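Side-chain contact in putative O-GlcNAcase nagJ (Clostridium perfringens, PDB 6PV5), which probably hydrolyses N-acetylhexosamine glycosidic bonds as a family 84 glycoside hydrolase, this chain holding the catalytic barrel and its flanking domains: residues 588-591 against 592-596. Sequence-based numbering, arbitrary orientation.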
# COMPACT_ATOMS: atom_id res chain seq x y z
N SER A 588 20.91 41.75 -11.71
CA SER A 588 21.34 40.63 -12.54
C SER A 588 20.73 39.32 -12.03
O SER A 588 20.16 38.55 -12.81
CB SER A 588 22.84 40.59 -12.54
OG SER A 588 23.30 39.37 -13.08
N ASP A 589 20.83 39.07 -10.72
CA ASP A 589 20.37 37.83 -10.11
C ASP A 589 18.85 37.75 -10.18
O ASP A 589 18.28 36.72 -10.53
CB ASP A 589 20.86 37.73 -8.67
CG ASP A 589 22.34 37.44 -8.57
OD1 ASP A 589 22.86 36.68 -9.42
OD2 ASP A 589 22.96 37.96 -7.61
N ASN A 590 18.20 38.87 -9.87
CA ASN A 590 16.77 38.99 -10.00
C ASN A 590 16.31 38.60 -11.40
O ASN A 590 15.34 37.87 -11.56
CB ASN A 590 16.31 40.39 -9.60
CG ASN A 590 14.82 40.42 -9.33
OD1 ASN A 590 14.35 39.74 -8.42
ND2 ASN A 590 14.08 41.15 -10.14
N PHE A 591 17.04 39.07 -12.42
CA PHE A 591 16.74 38.78 -13.81
C PHE A 591 16.93 37.29 -14.10
O PHE A 591 16.10 36.67 -14.77
CB PHE A 591 17.60 39.64 -14.75
CG PHE A 591 17.27 39.49 -16.21
CD1 PHE A 591 16.23 40.22 -16.79
CD2 PHE A 591 17.97 38.60 -17.01
CE1 PHE A 591 15.92 40.07 -18.13
CE2 PHE A 591 17.66 38.45 -18.35
CZ PHE A 591 16.63 39.18 -18.91
N GLU A 592 18.03 36.71 -13.63
CA GLU A 592 18.24 35.29 -13.82
C GLU A 592 17.15 34.48 -13.10
O GLU A 592 16.74 33.44 -13.59
CB GLU A 592 19.64 34.88 -13.37
CG GLU A 592 20.74 35.48 -14.24
CD GLU A 592 22.15 35.49 -13.66
OE1 GLU A 592 22.30 35.53 -12.42
OE2 GLU A 592 23.11 35.47 -14.46
N GLY A 593 16.69 34.98 -11.94
CA GLY A 593 15.69 34.29 -11.13
C GLY A 593 14.33 34.26 -11.82
O GLY A 593 13.63 33.24 -11.80
N ILE A 594 13.98 35.39 -12.46
CA ILE A 594 12.73 35.46 -13.20
C ILE A 594 12.79 34.43 -14.34
O ILE A 594 11.81 33.74 -14.58
CB ILE A 594 12.40 36.89 -13.67
CG1 ILE A 594 12.20 37.87 -12.51
CG2 ILE A 594 11.22 36.92 -14.64
CD1 ILE A 594 10.94 37.64 -11.68
N LYS A 595 13.95 34.29 -14.99
CA LYS A 595 14.07 33.34 -16.09
C LYS A 595 13.90 31.90 -15.59
O LYS A 595 13.23 31.12 -16.25
CB LYS A 595 15.36 33.50 -16.90
CG LYS A 595 15.34 34.65 -17.91
CD LYS A 595 16.29 34.47 -19.08
CE LYS A 595 17.74 34.79 -18.78
NZ LYS A 595 18.58 34.60 -19.98
N LEU A 596 14.49 31.57 -14.44
CA LEU A 596 14.34 30.25 -13.84
C LEU A 596 12.89 29.98 -13.47
O LEU A 596 12.40 28.88 -13.69
CB LEU A 596 15.29 30.09 -12.65
CG LEU A 596 16.77 30.03 -13.05
CD1 LEU A 596 17.67 30.05 -11.83
CD2 LEU A 596 17.05 28.80 -13.90
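Gly-593 N donates to Asp-589 O over 2.7 Å, the shortest of the backbone bonds here, its N-H bent to 146° at the hydrogen. The side chain of Asp-589 meets a second acid: its OD1 lies 3.3 Å from Glu-592 OE1, and the ammonium group of Lys-570 forms a salt bridge to each. Three residues apart on one helical turn, the acids set their carboxylate planes at 36° to each other. The lysine would offset much of the repulsion between them, though Glu-573 and Asp-577 add further negative charge beside Asp-589 and might raise its affinity for a proton. Glu-592 runs back toward the N-terminal end of the helix, over the preceding turn: with CG anti to the carbonyl carbon (chi1 -66°) and the chain straight beyond, CG passes 3.4 Å from Ser-588 O. OE1 also comes within 4.0 Å of Ser-588 OG, a proximity rather than a bond.

The pair illustrates i to i+3 side-chain spacing on an alpha helix, here helix 583-601 of the helical region, related to the hyaluronidase post-catalytic domain, that projects from the barrel. Lys-570 belongs to helix 548-579, and its double salt bridge ties the two helices together; Asp-589 and Asn-590 also rest on Ile-574 of that helix. Four successive i to i+4 backbone bonds carry the turn, from Glu-592 N to Ser-588 O through Lys-595 N to Phe-591 O.

On a more exposed flank, Phe-591 meets the aliphatic part of Lys-595. CG of the phenylalanine is anti to the backbone N (chi1 -175°), which sends the ring outward from the helix, where the lysine chain, bent at chi3, crosses it at a slant with CE 3.7 Å from CE2. Beside Asn-590, Ile-594 lays CG1 against Asn-590 O at 3.3 Å, and both side chains touch His-620.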